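Local coordinates for protein NOVW (PDB 2C0Z) that epimerises a dTDP-linked 4-keto-6-deoxy sugar at C3, acting together with a partner enzyme, NovU, in the biosynthesis of the antibiotic novobiocin, at residues 57-62 / 138-143; 77-82 / 142-147; 21-26 / 117-122; 90-95 / 110-115. All coordinates share one frame; numbering follows the deposited sequence.

Interaction 1 (57-62 / 138-143)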
loop_
_atom_site.group_PDB
_atom_site.type_symbol
_atom_site.label_atom_id
_atom_site.label_comp_id
_atom_site.label_asym_id
_atom_site.label_seq_id
_atom_site.Cartn_x
_atom_site.Cartn_y
_atom_site.Cartn_z
ATOM N N ALA A 57 -4.891 5.677 -2.646
ATOM C CA ALA A 57 -4.000 5.013 -1.692
ATOM C C ALA A 57 -3.314 6.119 -0.927
ATOM O O ALA A 57 -2.866 7.108 -1.523
ATOM C CB ALA A 57 -2.987 4.115 -2.388
ATOM N N ASN A 58 -3.253 5.975 0.393
ATOM C CA ASN A 58 -2.673 6.968 1.284
ATOM C C ASN A 58 -1.686 6.333 2.238
ATOM O O ASN A 58 -1.719 5.117 2.473
ATOM C CB ASN A 58 -3.756 7.649 2.128
ATOM C CG ASN A 58 -4.689 8.530 1.294
ATOM O OD1 ASN A 58 -5.744 8.111 0.917
ATOM N ND2 ASN A 58 -4.316 9.767 1.101
ATOM N N LEU A 59 -0.803 7.176 2.759
ATOM C CA LEU A 59 0.112 6.825 3.851
ATOM C C LEU A 59 0.011 7.888 4.916
ATOM O O LEU A 59 -0.163 9.061 4.626
ATOM C CB LEU A 59 1.552 6.663 3.372
ATOM C CG LEU A 59 1.803 5.427 2.514
ATOM C CD1 LEU A 59 2.912 5.654 1.536
ATOM C CD2 LEU A 59 2.127 4.253 3.367
ATOM N N SER A 60 0.083 7.476 6.174
ATOM C CA SER A 60 0.214 8.439 7.266
ATOM C C SER A 60 1.340 7.996 8.165
ATOM O O SER A 60 1.529 6.810 8.375
ATOM C CB SER A 60 -1.091 8.585 8.019
ATOM O OG SER A 60 -1.424 7.438 8.708
ATOM N N VAL A 61 2.095 8.955 8.670
ATOM C CA VAL A 61 3.159 8.710 9.637
ATOM C C VAL A 61 2.798 9.518 10.863
ATOM O O VAL A 61 2.495 10.689 10.746
ATOM C CB VAL A 61 4.545 9.163 9.107
ATOM C CG1 VAL A 61 5.603 8.857 10.141
ATOM C CG2 VAL A 61 4.843 8.500 7.788
ATOM N N SER A 62 2.743 8.884 12.018
ATOM C CA SER A 62 2.315 9.549 13.244
ATOM C C SER A 62 3.273 9.244 14.357
ATOM O O SER A 62 3.773 8.153 14.449
ATOM C CB SER A 62 0.947 9.036 13.671
ATOM O OG SER A 62 0.054 9.213 12.640
ATOM N N THR A 138 3.582 4.021 10.670
ATOM C CA THR A 138 3.146 4.330 9.324
ATOM C C THR A 138 2.005 3.410 8.899
ATOM O O THR A 138 2.164 2.186 8.892
ATOM C CB THR A 138 4.336 4.113 8.357
ATOM O OG1 THR A 138 5.465 4.909 8.780
ATOM C CG2 THR A 138 3.975 4.577 6.943
ATOM N N LEU A 139 0.859 4.002 8.580
ATOM C CA LEU A 139 -0.302 3.290 8.081
ATOM C C LEU A 139 -0.401 3.494 6.580
ATOM O O LEU A 139 -0.079 4.568 6.072
ATOM C CB LEU A 139 -1.585 3.792 8.737
ATOM C CG LEU A 139 -1.693 3.495 10.204
ATOM C CD1 LEU A 139 -3.061 3.963 10.659
ATOM C CD2 LEU A 139 -1.499 2.033 10.452
ATOM N N CYS A 140 -0.811 2.440 5.872
ATOM C CA CYS A 140 -1.123 2.497 4.466
ATOM C C CYS A 140 -2.594 2.153 4.297
ATOM O O CYS A 140 -3.085 1.191 4.918
ATOM C CB CYS A 140 -0.245 1.510 3.703
ATOM S SG CYS A 140 -0.471 1.552 1.926
ATOM N N TYR A 141 -3.312 2.935 3.505
ATOM C CA TYR A 141 -4.755 2.806 3.364
ATOM C C TYR A 141 -5.070 2.705 1.886
ATOM O O TYR A 141 -4.539 3.484 1.090
ATOM C CB TYR A 141 -5.515 4.086 3.857
ATOM C CG TYR A 141 -5.148 4.726 5.165
ATOM C CD1 TYR A 141 -3.953 5.399 5.308
ATOM C CD2 TYR A 141 -6.038 4.729 6.228
ATOM C CE1 TYR A 141 -3.620 6.048 6.488
ATOM C CE2 TYR A 141 -5.720 5.376 7.423
ATOM C CZ TYR A 141 -4.507 6.025 7.542
ATOM O OH TYR A 141 -4.147 6.671 8.718
ATOM N N LEU A 142 -5.921 1.762 1.521
ATOM C CA LEU A 142 -6.547 1.724 0.206
ATOM C C LEU A 142 -8.025 2.056 0.384
ATOM O O LEU A 142 -8.696 1.468 1.253
ATOM C CB LEU A 142 -6.381 0.363 -0.432
ATOM C CG LEU A 142 -4.979 -0.258 -0.365
ATOM C CD1 LEU A 142 -4.979 -1.641 -1.009
ATOM C CD2 LEU A 142 -3.957 0.625 -1.030
ATOM N N SER A 143 -8.508 3.026 -0.383
ATOM C CA SER A 143 -9.881 3.538 -0.220
ATOM C C SER A 143 -10.652 3.369 -1.515
ATOM O O SER A 143 -10.101 3.542 -2.595
ATOM C CB SER A 143 -9.867 5.022 0.170
ATOM O OG SER A 143 -9.230 5.247 1.432
HETATM O O HOH W 1 -6.685 5.832 0.626
#

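Interaction 2 (77-82 / 142-147)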
loop_
_atom_site.group_PDB
_atom_site.type_symbol
_atom_site.label_atom_id
_atom_site.label_comp_id
_atom_site.label_asym_id
_atom_site.label_seq_id
_atom_site.Cartn_x
_atom_site.Cartn_y
_atom_site.Cartn_z
ATOM N N PRO A 77 -22.057 8.999 -0.613
ATOM C CA PRO A 77 -21.777 7.811 -1.425
ATOM C C PRO A 77 -21.111 6.661 -0.632
ATOM O O PRO A 77 -20.999 5.530 -1.101
ATOM C CB PRO A 77 -20.790 8.368 -2.463
ATOM C CG PRO A 77 -20.043 9.401 -1.740
ATOM C CD PRO A 77 -20.992 10.011 -0.719
ATOM N N GLY A 78 -20.661 6.989 0.564
ATOM C CA GLY A 78 -19.915 6.078 1.389
ATOM C C GLY A 78 -18.499 5.896 0.891
ATOM O O GLY A 78 -18.133 6.269 -0.222
ATOM N N GLN A 79 -17.706 5.288 1.738
ATOM C CA GLN A 79 -16.326 4.943 1.414
ATOM C C GLN A 79 -15.958 3.716 2.231
ATOM O O GLN A 79 -16.292 3.651 3.408
ATOM C CB GLN A 79 -15.386 6.081 1.813
ATOM C CG GLN A 79 -13.914 5.809 1.495
ATOM C CD GLN A 79 -12.999 6.797 2.153
ATOM O OE1 GLN A 79 -12.706 6.671 3.346
ATOM N NE2 GLN A 79 -12.546 7.793 1.397
ATOM N N ALA A 80 -15.291 2.770 1.602
ATOM C CA ALA A 80 -14.708 1.637 2.306
ATOM C C ALA A 80 -13.200 1.803 2.329
ATOM O O ALA A 80 -12.640 2.413 1.442
ATOM C CB ALA A 80 -15.046 0.383 1.599
ATOM N N LYS A 81 -12.571 1.252 3.355
ATOM C CA LYS A 81 -11.129 1.423 3.557
ATOM C C LYS A 81 -10.499 0.093 3.921
ATOM O O LYS A 81 -11.087 -0.709 4.638
ATOM C CB LYS A 81 -10.840 2.402 4.716
ATOM C CG LYS A 81 -11.056 3.842 4.432
ATOM C CD LYS A 81 -10.557 4.674 5.654
ATOM C CE LYS A 81 -9.775 5.875 5.198
ATOM N NZ LYS A 81 -10.400 6.518 4.011
ATOM N N TYR A 82 -9.269 -0.095 3.471
ATOM C CA TYR A 82 -8.477 -1.291 3.726
ATOM C C TYR A 82 -7.155 -0.800 4.254
ATOM O O TYR A 82 -6.375 -0.191 3.527
ATOM C CB TYR A 82 -8.368 -2.058 2.407
ATOM C CG TYR A 82 -7.900 -3.493 2.459
ATOM C CD1 TYR A 82 -6.557 -3.784 2.520
ATOM C CD2 TYR A 82 -8.800 -4.549 2.431
ATOM C CE1 TYR A 82 -6.103 -5.100 2.549
ATOM C CE2 TYR A 82 -8.373 -5.852 2.448
ATOM C CZ TYR A 82 -7.006 -6.133 2.496
ATOM O OH TYR A 82 -6.604 -7.441 2.474
ATOM N N LEU A 142 -5.921 1.762 1.521
ATOM C CA LEU A 142 -6.547 1.724 0.206
ATOM C C LEU A 142 -8.025 2.056 0.384
ATOM O O LEU A 142 -8.696 1.468 1.253
ATOM C CB LEU A 142 -6.381 0.363 -0.432
ATOM C CG LEU A 142 -4.979 -0.258 -0.365
ATOM C CD1 LEU A 142 -4.979 -1.641 -1.009
ATOM C CD2 LEU A 142 -3.957 0.625 -1.030
ATOM N N SER A 143 -8.508 3.026 -0.383
ATOM C CA SER A 143 -9.881 3.538 -0.220
ATOM C C SER A 143 -10.652 3.369 -1.515
ATOM O O SER A 143 -10.101 3.542 -2.595
ATOM C CB SER A 143 -9.867 5.022 0.170
ATOM O OG SER A 143 -9.230 5.247 1.432
ATOM N N SER A 144 -11.952 3.093 -1.377
ATOM C CA SER A 144 -12.848 2.932 -2.517
ATOM C C SER A 144 -13.386 4.235 -3.093
ATOM O O SER A 144 -14.078 4.208 -4.095
ATOM C CB SER A 144 -14.028 2.039 -2.127
ATOM O OG SER A 144 -14.916 2.742 -1.240
ATOM N N GLY A 145 -13.127 5.361 -2.459
ATOM C CA GLY A 145 -13.486 6.661 -3.008
ATOM C C GLY A 145 -12.401 7.674 -2.780
ATOM O O GLY A 145 -11.563 7.533 -1.878
ATOM N N THR A 146 -12.401 8.710 -3.604
ATOM C CA THR A 146 -11.410 9.760 -3.449
ATOM C C THR A 146 -11.851 10.769 -2.409
ATOM O O THR A 146 -13.048 10.881 -2.071
ATOM C CB THR A 146 -11.164 10.493 -4.767
ATOM O OG1 THR A 146 -12.402 10.971 -5.310
ATOM C CG2 THR A 146 -10.559 9.558 -5.808
ATOM N N TYR A 147 -10.877 11.480 -1.869
ATOM C CA TYR A 147 -11.157 12.505 -0.872
ATOM C C TYR A 147 -12.075 13.570 -1.424
ATOM O O TYR A 147 -11.856 14.128 -2.508
ATOM C CB TYR A 147 -9.856 13.146 -0.400
ATOM C CG TYR A 147 -10.070 14.304 0.551
ATOM C CD1 TYR A 147 -10.549 14.085 1.831
ATOM C CD2 TYR A 147 -9.796 15.607 0.157
ATOM C CE1 TYR A 147 -10.753 15.138 2.714
ATOM C CE2 TYR A 147 -9.995 16.680 1.035
ATOM C CZ TYR A 147 -10.472 16.428 2.307
ATOM O OH TYR A 147 -10.666 17.470 3.183
#

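Interaction 3 (21-26 / 117-122). With EDO (1,2-ethanediol), chain C; EDO (1,2-ethanediol), chain D.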
loop_
_atom_site.group_PDB
_atom_site.type_symbol
_atom_site.label_atom_id
_atom_site.label_comp_id
_atom_site.label_asym_id
_atom_site.label_seq_id
_atom_site.Cartn_x
_atom_site.Cartn_y
_atom_site.Cartn_z
ATOM N N TRP A 21 -13.780 -6.688 8.583
ATOM C CA TRP A 21 -13.000 -7.948 8.508
ATOM C C TRP A 21 -11.554 -7.681 8.861
ATOM O O TRP A 21 -11.014 -6.603 8.584
ATOM C CB TRP A 21 -13.003 -8.520 7.090
ATOM C CG TRP A 21 -14.331 -8.978 6.562
ATOM C CD1 TRP A 21 -15.392 -8.199 6.197
ATOM C CD2 TRP A 21 -14.747 -10.339 6.346
ATOM N NE1 TRP A 21 -16.427 -8.987 5.745
ATOM C CE2 TRP A 21 -16.064 -10.300 5.843
ATOM C CE3 TRP A 21 -14.145 -11.577 6.524
ATOM C CZ2 TRP A 21 -16.785 -11.445 5.514
ATOM C CZ3 TRP A 21 -14.870 -12.740 6.189
ATOM C CH2 TRP A 21 -16.172 -12.658 5.700
ATOM N N GLU A 22 -10.927 -8.705 9.436
ATOM C CA GLU A 22 -9.481 -8.725 9.695
ATOM C C GLU A 22 -8.845 -9.675 8.684
ATOM O O GLU A 22 -9.292 -10.806 8.527
ATOM C CB GLU A 22 -9.141 -9.134 11.122
ATOM C CG GLU A 22 -7.643 -9.162 11.363
ATOM C CD GLU A 22 -7.262 -9.383 12.816
ATOM O OE1 GLU A 22 -8.127 -9.605 13.671
ATOM O OE2 GLU A 22 -6.056 -9.325 13.103
ATOM N N ILE A 23 -7.830 -9.191 7.987
ATOM C CA ILE A 23 -7.075 -9.986 7.034
ATOM C C ILE A 23 -5.703 -10.317 7.597
ATOM O O ILE A 23 -4.947 -9.437 7.996
ATOM C CB ILE A 23 -6.952 -9.226 5.712
ATOM C CG1 ILE A 23 -8.365 -8.899 5.132
ATOM C CG2 ILE A 23 -6.176 -10.077 4.725
ATOM C CD1 ILE A 23 -8.899 -7.520 5.519
ATOM N N THR A 24 -5.406 -11.615 7.647
ATOM C CA THR A 24 -4.092 -12.133 7.943
ATOM C C THR A 24 -3.388 -12.304 6.594
ATOM O O THR A 24 -3.952 -12.902 5.678
ATOM C CB THR A 24 -4.244 -13.492 8.638
ATOM O OG1 THR A 24 -4.945 -13.314 9.882
ATOM C CG2 THR A 24 -2.918 -14.105 8.951
ATOM N N PRO A 25 -2.184 -11.779 6.427
ATOM C CA PRO A 25 -1.517 -11.874 5.127
ATOM C C PRO A 25 -0.981 -13.283 4.851
ATOM O O PRO A 25 -0.857 -14.091 5.773
ATOM C CB PRO A 25 -0.354 -10.891 5.266
ATOM C CG PRO A 25 -0.007 -10.972 6.724
ATOM C CD PRO A 25 -1.344 -11.074 7.407
ATOM N N GLU A 26 -0.675 -13.554 3.592
ATOM C CA GLU A 26 0.190 -14.680 3.244
ATOM C C GLU A 26 1.620 -14.160 3.385
ATOM O O GLU A 26 2.019 -13.253 2.691
ATOM C CB GLU A 26 -0.053 -15.175 1.819
ATOM C CG GLU A 26 0.798 -16.412 1.515
ATOM C CD GLU A 26 0.722 -16.902 0.086
ATOM O OE1 GLU A 26 -0.015 -16.309 -0.722
ATOM O OE2 GLU A 26 1.410 -17.927 -0.227
ATOM N N ARG A 117 1.481 -7.845 10.659
ATOM C CA ARG A 117 1.126 -7.246 9.383
ATOM C C ARG A 117 -0.295 -7.567 8.891
ATOM O O ARG A 117 -0.550 -7.774 7.682
ATOM C CB ARG A 117 2.174 -7.604 8.337
ATOM C CG ARG A 117 3.542 -7.029 8.657
ATOM C CD ARG A 117 4.523 -7.113 7.489
ATOM N NE ARG A 117 5.877 -6.616 7.800
ATOM C CZ ARG A 117 6.280 -5.366 7.660
ATOM N NH1 ARG A 117 5.486 -4.429 7.162
ATOM N NH2 ARG A 117 7.528 -5.055 7.997
ATOM N N ARG A 118 -1.228 -7.571 9.847
ATOM C CA ARG A 118 -2.645 -7.718 9.558
ATOM C C ARG A 118 -3.176 -6.446 8.880
ATOM O O ARG A 118 -2.548 -5.373 8.916
ATOM C CB ARG A 118 -3.434 -8.041 10.823
ATOM C CG ARG A 118 -2.845 -9.195 11.620
ATOM C CD ARG A 118 -3.404 -10.456 11.234
ATOM N NE ARG A 118 -2.781 -11.651 11.826
ATOM C CZ ARG A 118 -3.349 -12.411 12.736
ATOM N NH1 ARG A 118 -4.544 -12.108 13.243
ATOM N NH2 ARG A 118 -2.708 -13.481 13.167
ATOM N N ALA A 119 -4.329 -6.594 8.258
ATOM C CA ALA A 119 -5.062 -5.496 7.659
ATOM C C ALA A 119 -6.504 -5.558 8.179
ATOM O O ALA A 119 -6.988 -6.625 8.558
ATOM C CB ALA A 119 -5.019 -5.567 6.148
ATOM N N VAL A 120 -7.165 -4.406 8.176
ATOM C CA VAL A 120 -8.565 -4.324 8.490
ATOM C C VAL A 120 -9.292 -3.697 7.328
ATOM O O VAL A 120 -8.859 -2.673 6.807
ATOM C CB VAL A 120 -8.819 -3.538 9.796
ATOM C CG1 VAL A 120 -10.279 -3.242 9.994
ATOM C CG2 VAL A 120 -8.309 -4.288 10.995
ATOM N N TYR A 121 -10.397 -4.329 6.914
ATOM C CA TYR A 121 -11.306 -3.784 5.928
ATOM C C TYR A 121 -12.546 -3.295 6.657
ATOM O O TYR A 121 -13.132 -4.009 7.464
ATOM C CB TYR A 121 -11.693 -4.822 4.892
ATOM C CG TYR A 121 -12.828 -4.372 4.010
ATOM C CD1 TYR A 121 -12.612 -3.414 3.025
ATOM C CD2 TYR A 121 -14.112 -4.878 4.160
ATOM C CE1 TYR A 121 -13.639 -2.970 2.217
ATOM C CE2 TYR A 121 -15.141 -4.424 3.346
ATOM C CZ TYR A 121 -14.886 -3.467 2.387
ATOM O OH TYR A 121 -15.904 -3.019 1.536
ATOM N N LEU A 122 -12.923 -2.070 6.370
ATOM C CA LEU A 122 -14.151 -1.497 6.919
ATOM C C LEU A 122 -15.034 -0.947 5.834
ATOM O O LEU A 122 -14.580 -0.252 4.933
ATOM C CB LEU A 122 -13.873 -0.444 7.977
ATOM C CG LEU A 122 -12.914 0.674 7.661
ATOM C CD1 LEU A 122 -13.304 1.941 8.381
ATOM C CD2 LEU A 122 -11.491 0.286 8.051
HETATM C C1 EDO C . 0.688 -13.150 10.026
HETATM O O1 EDO C . -0.257 -12.222 10.512
HETATM C C2 EDO C . 1.095 -14.041 11.175
HETATM O O2 EDO C . -0.063 -14.532 11.838
HETATM C C1 EDO D . 9.684 -8.088 9.963
HETATM O O1 EDO D . 8.871 -7.533 8.922
HETATM C C2 EDO D . 9.167 -7.809 11.378
HETATM O O2 EDO D . 9.141 -6.403 11.608
#

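Interaction 4 (90-95 / 110-115). With EDO (1,2-ethanediol), chain D.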
loop_
_atom_site.group_PDB
_atom_site.type_symbol
_atom_site.label_atom_id
_atom_site.label_comp_id
_atom_site.label_asym_id
_atom_site.label_seq_id
_atom_site.Cartn_x
_atom_site.Cartn_y
_atom_site.Cartn_z
ATOM N N VAL A 90 0.307 0.262 15.693
ATOM C CA VAL A 90 -0.820 1.125 16.067
ATOM C C VAL A 90 -1.910 0.301 16.716
ATOM O O VAL A 90 -2.032 -0.905 16.479
ATOM C CB VAL A 90 -1.460 1.948 14.921
ATOM C CG1 VAL A 90 -0.402 2.729 14.132
ATOM C CG2 VAL A 90 -2.374 1.107 14.033
ATOM N N PHE A 91 -2.667 0.962 17.590
ATOM C CA PHE A 91 -3.919 0.435 18.058
ATOM C C PHE A 91 -4.977 1.011 17.125
ATOM O O PHE A 91 -5.266 2.214 17.164
ATOM C CB PHE A 91 -4.134 0.868 19.505
ATOM C CG PHE A 91 -5.383 0.309 20.141
ATOM C CD1 PHE A 91 -5.478 -1.046 20.413
ATOM C CD2 PHE A 91 -6.453 1.149 20.478
ATOM C CE1 PHE A 91 -6.629 -1.580 21.041
ATOM C CE2 PHE A 91 -7.585 0.638 21.137
ATOM C CZ PHE A 91 -7.671 -0.730 21.393
ATOM N N ASP A 92 -5.541 0.164 16.280
ATOM C CA ASP A 92 -6.489 0.584 15.254
ATOM C C ASP A 92 -7.910 0.342 15.726
ATOM O O ASP A 92 -8.234 -0.730 16.233
ATOM C CB ASP A 92 -6.236 -0.226 13.981
ATOM C CG ASP A 92 -7.014 0.301 12.827
ATOM O OD1 ASP A 92 -6.517 1.294 12.236
ATOM O OD2 ASP A 92 -8.139 -0.160 12.511
ATOM N N VAL A 93 -8.771 1.322 15.544
ATOM C CA VAL A 93 -10.152 1.251 16.069
ATOM C C VAL A 93 -11.164 1.497 14.985
ATOM O O VAL A 93 -11.082 2.479 14.212
ATOM C CB VAL A 93 -10.338 2.257 17.223
ATOM C CG1 VAL A 93 -11.775 2.318 17.734
ATOM C CG2 VAL A 93 -9.416 1.900 18.350
ATOM N N VAL A 94 -12.135 0.601 14.919
ATOM C CA VAL A 94 -13.307 0.791 14.076
ATOM C C VAL A 94 -14.510 1.063 14.976
ATOM O O VAL A 94 -14.631 0.518 16.092
ATOM C CB VAL A 94 -13.582 -0.400 13.131
ATOM C CG1 VAL A 94 -12.482 -0.532 12.077
ATOM C CG2 VAL A 94 -13.693 -1.699 13.898
ATOM N N VAL A 95 -15.396 1.918 14.490
ATOM C CA VAL A 95 -16.557 2.364 15.276
ATOM C C VAL A 95 -17.779 2.255 14.403
ATOM O O VAL A 95 -17.790 2.775 13.288
ATOM C CB VAL A 95 -16.395 3.803 15.724
ATOM C CG1 VAL A 95 -17.632 4.245 16.570
ATOM C CG2 VAL A 95 -15.073 3.954 16.484
ATOM N N THR A 110 -7.875 -3.317 17.106
ATOM C CA THR A 110 -7.010 -4.348 16.541
ATOM C C THR A 110 -5.582 -3.823 16.559
ATOM O O THR A 110 -5.340 -2.680 16.198
ATOM C CB THR A 110 -7.400 -4.608 15.051
ATOM O OG1 THR A 110 -8.787 -5.010 14.957
ATOM C CG2 THR A 110 -6.650 -5.764 14.470
ATOM N N ARG A 111 -4.615 -4.663 16.938
ATOM C CA ARG A 111 -3.218 -4.225 16.826
ATOM C C ARG A 111 -2.760 -4.467 15.389
ATOM O O ARG A 111 -2.790 -5.601 14.886
ATOM C CB ARG A 111 -2.326 -4.958 17.816
ATOM C CG ARG A 111 -0.894 -4.508 17.755
ATOM C CD ARG A 111 0.024 -5.387 18.564
ATOM N NE ARG A 111 1.391 -4.891 18.604
ATOM C CZ ARG A 111 1.899 -4.205 19.616
ATOM N NH1 ARG A 111 1.124 -3.872 20.638
ATOM N NH2 ARG A 111 3.161 -3.792 19.580
ATOM N N LEU A 112 -2.428 -3.373 14.712
ATOM C CA LEU A 112 -1.862 -3.398 13.364
ATOM C C LEU A 112 -0.406 -3.024 13.502
ATOM O O LEU A 112 -0.085 -1.886 13.890
ATOM C CB LEU A 112 -2.603 -2.434 12.427
ATOM C CG LEU A 112 -4.084 -2.744 12.180
ATOM C CD1 LEU A 112 -4.642 -1.762 11.137
ATOM C CD2 LEU A 112 -4.258 -4.186 11.751
ATOM N N ASP A 113 0.483 -3.967 13.211
ATOM C CA ASP A 113 1.902 -3.674 13.330
ATOM C C ASP A 113 2.681 -4.286 12.190
ATOM O O ASP A 113 2.121 -4.969 11.319
ATOM C CB ASP A 113 2.438 -4.071 14.718
ATOM C CG ASP A 113 2.393 -5.563 14.975
ATOM O OD1 ASP A 113 2.401 -6.351 14.029
ATOM O OD2 ASP A 113 2.373 -6.049 16.122
ATOM N N ASP A 114 3.972 -4.019 12.224
ATOM C CA ASP A 114 4.887 -4.504 11.208
ATOM C C ASP A 114 5.491 -5.880 11.496
ATOM O O ASP A 114 6.458 -6.282 10.839
ATOM C CB ASP A 114 5.973 -3.474 10.935
ATOM C CG ASP A 114 6.893 -3.217 12.111
ATOM O OD1 ASP A 114 6.796 -3.912 13.145
ATOM O OD2 ASP A 114 7.769 -2.292 12.044
ATOM N N VAL A 115 4.897 -6.592 12.445
ATOM C CA VAL A 115 5.284 -7.944 12.767
ATOM C C VAL A 115 4.277 -8.932 12.193
ATOM O O VAL A 115 4.604 -9.745 11.341
ATOM C CB VAL A 115 5.413 -8.131 14.300
ATOM C CG1 VAL A 115 5.760 -9.575 14.632
ATOM C CG2 VAL A 115 6.494 -7.211 14.816
HETATM C C1 EDO D . 9.684 -8.088 9.963
HETATM O O1 EDO D . 8.871 -7.533 8.922
HETATM C C2 EDO D . 9.167 -7.809 11.378
HETATM O O2 EDO D . 9.141 -6.403 11.608
HETATM O O HOH W 2 -9.726 -2.294 14.280
#

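Interaction 1 (57-62 / 138-143)
Asn58 and Tyr141 face each other as a hydrogen-bonded pair in the antiparallel ladder that strands 56-63 and 136-143 form within the RmlC-like cupin fold. Their amides exchange two bonds, Asn58 N to Tyr141 O and Tyr141 N to Asn58 O, both 2.9 Å; Ser60 and Leu139 repeat the exchange two residues on. In the non-hydrogen-bonded pairs, CA-H groups lean on the same carbonyls, as in Thr138 CA to Ser60 O at 3.1 Å. Asn58, Ser60, Leu139 and Tyr141 share one face of the sheet. On the other, Leu59 CD2 packs against Cys140 CB at 3.6 Å, and Ala57 CB meets Leu142 CD2. The outer edge of strand 57-62 is also used, since it pairs with a strand of the second subunit. Asn58 OD1 accepts from Gln56 NE2, while its ND2 donates to Leu36 O of the second subunit. A water near Asn58 OD1 also lies within bonding distance of Tyr141 O. Tyr141, the proton donor by similarity, has Asn58 O at the edge of its ring, in plane. Ser60 OG, between its own N and carbonyl carbon (chi1 67°), reaches Tyr141 OH in a 2.8 Å hydrogen bond.

Interaction 2 (77-82 / 142-147)
Between Tyr82 and Leu142 the backbones run antiparallel as a hydrogen-bonded pair, Tyr82 N to Leu142 O and Leu142 N to Tyr82 O both measuring 2.8 Å. Lys81 and Ser143 follow as a non-hydrogen-bonded pair, CA to CA 4.5 Å. Beyond them both chains leave regular strand, yet the pairing goes on: Ser144 N donates to Ala80 O, and the answering bond comes from a side chain. Ser144 OG, held between its own N and carbonyl carbon (chi1 72°), takes the place of a backbone carbonyl and accepts from Ala80 N at 2.9 Å, almost straight at 173°. Ala80 CB rests near the same hydroxyl. Gln79 extends alongside Ser143 and Gly145, its NE2 giving only a weak bond to Gly145 O. Lys81, a substrate-binding residue by similarity, bends at chi3 and chi4, and its NZ donates to Ser143 OG at 3.1 Å in the modelled conformer of Ser143. On the other face Tyr82 CB lies 4.2 Å from Leu142 CB, and the Tyr82 hydroxyl is bonded to Trp38 O. Tyr147, expected by similarity to stack on the thymidine ring, follows at the end of segment 142-147. A hydroxyl standing in for a carbonyl thus carries the pairing past the end of the strands, next to a lysine whose side chain lies beside Tyr141, the proton donor by similarity.

Interaction 3 (21-26 / 117-122)
Ile23 and Ala119 form the close-packed middle of the contact between strands 20-30 and 119-122, antiparallel neighbours whose short axes approach to 4.7 Å. Their amides exchange two bonds, Ile23 N to Ala119 O at 2.8 Å and Ala119 N to Ile23 O at 2.9 Å, and Trp21 and Tyr121 do the same beyond the non-hydrogen-bonded pair of Glu22 and Val120. On the face that Trp21, Ile23, Ala119 and Tyr121 share, Ile23 CD1 lies 3.9 Å from Tyr121 CB, and Ile23 CB faces Ala119 CB. Trp21 CD1 comes to the edge of the Tyr121 ring, whose other neighbours include Phe44 in an edge-to-face pair. The Arg118 end is looser and polar. Its chain bends at chi2 (-91°), and NH1 makes a 3.2 Å salt bridge with Glu22 OE2, the carboxylate approached from above its plane and turned 52° from the guanidinium. Thr24 OG1 sits over one guanidinium face, 3.4 Å from NE at an angle too poor for a hydrogen bond. A 1,2-ethanediol, probably from the crystallisation liquor, accepts from Arg118 NE and NH2. Pro25 CG packs on Arg117 O, and Arg117 NH2 donates to a second ethanediol at 3.0 Å. The pair belongs to the larger, curled antiparallel sheet of the RmlC-like cupin fold, where strand 119-122 lies between strands 20-30 and 81-87.

Interaction 4 (90-95 / 110-115)
Val90 and Leu112 pair in the beta hairpin of strands 89-96 and 107-113, which lies at one side of the five-stranded sheet of the cupin fold. Backbone hydrogen bonds come first. Val90 N donates to Leu112 O at 2.8 Å and Leu112 N to Val90 O; Asp92 and Thr110 exchange a second pair, with Phe91 and Arg111 as the non-hydrogen-bonded pair between. The 133° angle between the short strand axes shows strong twist, and the pairing continues with Val94 and Glu108. Van der Waals contacts lie on the Val90, Asp92, Thr110 and Leu112 face. Val90 CG2 touches Leu112 CB at 3.9 Å, while the Leu112 CD1 methyl reaches over to Asp92, 3.6 Å from both its CB and CG. Among the polar groups, Asp92 CG is anti to the backbone N (chi1 -171°), and OD1 accepts from His128 NE2, which may orient this histidine, a substrate-binding residue by similarity. A water donates to Thr110 OG1 and lies close to Asp92 O. Charged contacts gather at the end of the hairpin: Arg111 NE makes a salt bridge with Asp113 OD2, and Asp114 OD2 pairs with Arg87 of the second subunit. An Asx turn follows, Asp113 OD1 accepting from Val115 N at 3.0 Å.

Overall arrangement
From the N terminus, strand 20-30 waits some ninety residues for its partner 119-122, so interaction 3 closes a long loop. Within that loop begin segments 57-62 and 77-82, which find partners only afterwards, on strand 136-143; interactions 1 and 2 therefore each cross interaction 3. They end on the same strand and share Leu142 and Ser143. Interaction 4, a local hairpin, falls inside all three loops. Strands 56-63, 136-143, 81-87, 119-122 and 20-30 thus line up in one sheet, with Lys81 O to Leu122 N joining interactions 2 and 3. The hairpin belongs to the other sheet: Val90 packs on Leu139 of interaction 1, and Leu112 and Thr110 meet residues of interaction 3.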